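Local coordinates for protein dihydrodipicolinate synthase (Rhodopseudomonas palustris, PDB 3DZ1) that probably acts as a 4-hydroxy-tetrahydrodipicolinate synthase, a lyase of the pyruvate-using DapA family linked to lysine biosynthesis, at residues S190-G202 / M209-C221. Sequence-based numbering, arbitrary orientation.
Sequences SLRPLSILCGNGG and MERGADGAMTGYC
Asp214 OD2 has two partners: Ile196 N donates to Asp214 OD2 at 3.0 Å, meeting the anti lone pair of that oxygen, and Arg183 adds a salt bridge. CG of Asp214 lies beside its own backbone N (chi1 -69°), which brings the carboxylate to the backbone at the start of strand 195-198. The backbone of the same residue returns a bond, Asp214 N to Ile196 O at 2.8 Å. Ile196 is thus clasped at both N and O by one residue. An alanine in place of Asp214 would probably leave Ile196 N without this acceptor and take from Arg183 this salt-bridge partner.

Farther along, the pairing is backbone to backbone. Cys198 N donates to Gly215 O at 3.0 Å, and Met217 N to Cys198 O at 2.9 Å. On one face, Leu197 CD2 lies over the bare backbone of Gly215, 3.5 Å from Gly215 N; a CB on Gly215 would be tight against it. Leu197 and Met217, modelled as selenomethionine, cross at about a right angle. Leu197 CD1 lies 4.1 Å from Met217 CE, and both side chains touch Phe13 of strand 11-15. On the opposite face, the side of Cys198 and Ala216, Cys198 SG reaches back to Ala213 CB at 3.5 Å.

Met217, which probably binds pyruvate, lies on strand 215-218 beside Leu197. Strands 195-198 and 215-218, joined through helix 205-211, form the last beta-alpha-beta unit of the eight-stranded parallel TIM barrel.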
loop_
_atom_site.group_PDB
_atom_site.type_symbol
_atom_site.label_atom_id
_atom_site.label_comp_id
_atom_site.label_asym_id
_atom_site.label_seq_id
_atom_site.Cartn_x
_atom_site.Cartn_y
_atom_site.Cartn_z
ATOM N N SER A 190 22.291 22.527 13.282
ATOM C CA SER A 190 21.789 22.258 11.940
ATOM C C SER A 190 20.278 22.485 11.840
ATOM O O SER A 190 19.731 22.570 10.742
ATOM C CB SER A 190 22.136 20.828 11.516
ATOM O OG SER A 190 21.584 19.869 12.402
ATOM N N LEU A 191 19.607 22.595 12.982
ATOM C CA LEU A 191 18.163 22.823 12.987
ATOM C C LEU A 191 17.786 24.002 13.883
ATOM O O LEU A 191 18.168 24.054 15.051
ATOM C CB LEU A 191 17.431 21.559 13.452
ATOM C CG LEU A 191 15.900 21.611 13.490
ATOM C CD1 LEU A 191 15.350 21.926 12.104
ATOM C CD2 LEU A 191 15.365 20.279 13.982
ATOM N N ARG A 192 17.030 24.944 13.325
ATOM C CA ARG A 192 16.599 26.130 14.059
ATOM C C ARG A 192 15.472 25.802 15.036
ATOM O O ARG A 192 15.015 24.667 15.099
ATOM C CB ARG A 192 16.120 27.205 13.078
ATOM C CG ARG A 192 14.843 26.857 12.319
ATOM C CD ARG A 192 14.413 28.061 11.495
ATOM N NE ARG A 192 13.463 27.763 10.426
ATOM C CZ ARG A 192 12.208 27.369 10.601
ATOM N NH1 ARG A 192 11.712 27.199 11.826
ATOM N NH2 ARG A 192 11.432 27.184 9.537
ATOM N N PRO A 193 15.015 26.799 15.816
ATOM C CA PRO A 193 13.932 26.573 16.776
ATOM C C PRO A 193 12.736 25.904 16.105
ATOM O O PRO A 193 12.348 26.278 14.994
ATOM C CB PRO A 193 13.614 27.981 17.264
ATOM C CG PRO A 193 14.969 28.619 17.273
ATOM C CD PRO A 193 15.541 28.172 15.944
ATOM N N LEU A 194 12.157 24.920 16.783
ATOM C CA LEU A 194 11.019 24.181 16.250
ATOM C C LEU A 194 10.193 23.597 17.380
ATOM O O LEU A 194 10.717 22.894 18.241
ATOM C CB LEU A 194 11.507 23.039 15.349
ATOM C CG LEU A 194 10.443 22.131 14.717
ATOM C CD1 LEU A 194 9.700 22.891 13.638
ATOM C CD2 LEU A 194 11.106 20.897 14.119
ATOM N N SER A 195 8.896 23.883 17.376
ATOM C CA SER A 195 8.015 23.355 18.402
ATOM C C SER A 195 7.669 21.922 18.031
ATOM O O SER A 195 7.461 21.601 16.855
ATOM C CB SER A 195 6.730 24.189 18.496
ATOM O OG SER A 195 5.812 23.626 19.430
ATOM N N ILE A 196 7.645 21.052 19.032
ATOM C CA ILE A 196 7.291 19.665 18.794
ATOM C C ILE A 196 6.147 19.282 19.723
ATOM O O ILE A 196 6.326 19.176 20.935
ATOM C CB ILE A 196 8.489 18.710 19.031
ATOM C CG1 ILE A 196 9.616 19.018 18.035
ATOM C CG2 ILE A 196 8.030 17.258 18.864
ATOM C CD1 ILE A 196 10.841 18.091 18.161
ATOM N N LEU A 197 4.960 19.114 19.149
ATOM C CA LEU A 197 3.790 18.711 19.921
ATOM C C LEU A 197 3.476 17.308 19.436
ATOM O O LEU A 197 3.475 17.042 18.232
ATOM C CB LEU A 197 2.609 19.647 19.671
ATOM C CG LEU A 197 2.796 21.103 20.104
ATOM C CD1 LEU A 197 1.449 21.797 20.066
ATOM C CD2 LEU A 197 3.382 21.171 21.519
ATOM N N CYS A 198 3.204 16.414 20.375
ATOM C CA CYS A 198 2.963 15.025 20.034
ATOM C C CYS A 198 1.526 14.576 19.902
ATOM O O CYS A 198 0.622 15.088 20.571
ATOM C CB CYS A 198 3.701 14.142 21.034
ATOM S SG CYS A 198 5.467 14.531 21.072
ATOM N N GLY A 199 1.337 13.593 19.025
ATOM C CA GLY A 199 0.018 13.053 18.777
ATOM C C GLY A 199 -0.063 11.545 18.915
ATOM O O GLY A 199 0.327 10.979 19.936
ATOM N N ASN A 200 -0.557 10.895 17.866
ATOM C CA ASN A 200 -0.750 9.447 17.862
ATOM C C ASN A 200 -1.567 9.041 19.084
ATOM O O ASN A 200 -1.208 8.109 19.806
ATOM C CB ASN A 200 0.588 8.695 17.848
ATOM C CG ASN A 200 0.406 7.198 17.623
ATOM O OD1 ASN A 200 -0.520 6.783 16.934
ATOM N ND2 ASN A 200 1.293 6.390 18.189
ATOM N N GLY A 201 -2.664 9.764 19.304
ATOM C CA GLY A 201 -3.559 9.487 20.414
ATOM C C GLY A 201 -2.992 9.666 21.809
ATOM O O GLY A 201 -3.656 9.329 22.787
ATOM N N GLY A 202 -1.771 10.187 21.903
ATOM C CA GLY A 202 -1.141 10.385 23.196
ATOM C C GLY A 202 -0.612 9.086 23.778
ATOM O O GLY A 202 -0.290 9.012 24.964
HETATM N N MSE A 209 7.460 13.521 26.461
HETATM C CA MSE A 209 7.791 14.725 27.209
HETATM C C MSE A 209 9.221 14.603 27.733
HETATM O O MSE A 209 9.982 15.573 27.714
HETATM C CB MSE A 209 6.824 14.931 28.378
HETATM C CG MSE A 209 5.401 15.301 27.968
HETATM SE SE MSE A 209 5.276 16.772 26.690
HETATM C CE MSE A 209 6.153 18.160 27.733
ATOM N N GLU A 210 9.589 13.407 28.188
ATOM C CA GLU A 210 10.937 13.186 28.704
ATOM C C GLU A 210 11.990 13.357 27.606
ATOM O O GLU A 210 13.103 13.832 27.864
ATOM C CB GLU A 210 11.042 11.789 29.329
ATOM C CG GLU A 210 10.061 11.565 30.477
ATOM C CD GLU A 210 10.276 10.250 31.206
ATOM O OE1 GLU A 210 11.131 9.451 30.768
ATOM O OE2 GLU A 210 9.582 10.017 32.219
ATOM N N ARG A 211 11.643 12.972 26.383
ATOM C CA ARG A 211 12.571 13.098 25.263
ATOM C C ARG A 211 12.807 14.551 24.870
ATOM O O ARG A 211 13.802 14.868 24.215
ATOM C CB ARG A 211 12.053 12.335 24.046
ATOM C CG ARG A 211 12.001 10.831 24.234
ATOM C CD ARG A 211 13.369 10.274 24.562
ATOM N NE ARG A 211 13.348 8.815 24.632
ATOM C CZ ARG A 211 14.076 8.024 23.852
ATOM N NH1 ARG A 211 14.885 8.549 22.941
ATOM N NH2 ARG A 211 13.995 6.708 23.987
ATOM N N GLY A 212 11.890 15.433 25.247
ATOM C CA GLY A 212 12.069 16.832 24.913
ATOM C C GLY A 212 10.955 17.491 24.125
ATOM O O GLY A 212 11.129 18.607 23.628
ATOM N N ALA A 213 9.816 16.819 23.990
ATOM C CA ALA A 213 8.696 17.414 23.266
ATOM C C ALA A 213 8.245 18.636 24.062
ATOM O O ALA A 213 8.453 18.698 25.274
ATOM C CB ALA A 213 7.550 16.414 23.141
ATOM N N ASP A 214 7.631 19.601 23.384
ATOM C CA ASP A 214 7.165 20.821 24.040
ATOM C C ASP A 214 5.780 20.656 24.636
ATOM O O ASP A 214 5.365 21.432 25.500
ATOM C CB ASP A 214 7.143 21.985 23.046
ATOM C CG ASP A 214 8.523 22.405 22.627
ATOM O OD1 ASP A 214 9.318 22.785 23.514
ATOM O OD2 ASP A 214 8.820 22.354 21.420
ATOM N N GLY A 215 5.065 19.642 24.170
ATOM C CA GLY A 215 3.730 19.413 24.672
ATOM C C GLY A 215 2.959 18.428 23.827
ATOM O O GLY A 215 3.542 17.600 23.115
ATOM N N ALA A 216 1.638 18.528 23.892
ATOM C CA ALA A 216 0.774 17.619 23.155
ATOM C C ALA A 216 -0.292 18.308 22.315
ATOM O O ALA A 216 -0.798 19.373 22.675
ATOM C CB ALA A 216 0.091 16.669 24.137
HETATM N N MSE A 217 -0.606 17.696 21.181
HETATM C CA MSE A 217 -1.683 18.170 20.322
HETATM C C MSE A 217 -2.538 16.919 20.367
HETATM O O MSE A 217 -2.295 15.953 19.637
HETATM C CB MSE A 217 -1.221 18.454 18.897
HETATM C CG MSE A 217 -2.330 19.120 18.088
HETATM SE SE MSE A 217 -1.844 19.580 16.283
HETATM C CE MSE A 217 -0.646 21.031 16.679
ATOM N N THR A 218 -3.533 16.946 21.247
ATOM C CA THR A 218 -4.376 15.789 21.502
ATOM C C THR A 218 -5.870 15.875 21.230
ATOM O O THR A 218 -6.509 16.892 21.484
ATOM C CB THR A 218 -4.208 15.362 22.976
ATOM O OG1 THR A 218 -5.098 14.284 23.273
ATOM C CG2 THR A 218 -4.516 16.534 23.902
ATOM N N GLY A 219 -6.413 14.768 20.730
ATOM C CA GLY A 219 -7.835 14.663 20.469
ATOM C C GLY A 219 -8.472 13.862 21.599
ATOM O O GLY A 219 -9.667 13.570 21.572
ATOM N N TYR A 220 -7.665 13.507 22.599
ATOM C CA TYR A 220 -8.136 12.737 23.754
ATOM C C TYR A 220 -9.282 13.464 24.464
ATOM O O TYR A 220 -9.222 14.682 24.665
ATOM C CB TYR A 220 -6.971 12.505 24.724
ATOM C CG TYR A 220 -7.315 11.660 25.931
ATOM C CD1 TYR A 220 -7.942 10.419 25.788
ATOM C CD2 TYR A 220 -6.996 12.092 27.217
ATOM C CE1 TYR A 220 -8.243 9.632 26.902
ATOM C CE2 TYR A 220 -7.290 11.315 28.334
ATOM C CZ TYR A 220 -7.913 10.088 28.170
ATOM O OH TYR A 220 -8.197 9.323 29.280
ATOM N N CYS A 221 -10.315 12.711 24.848
ATOM C CA CYS A 221 -11.491 13.284 25.507
ATOM C C CYS A 221 -11.266 13.913 26.881
ATOM O O CYS A 221 -12.198 14.450 27.479
ATOM C CB CYS A 221 -12.626 12.246 25.579
ATOM S SG CYS A 221 -12.211 10.682 26.366
HETATM O O HOH W 1 -3.240 13.113 19.111
#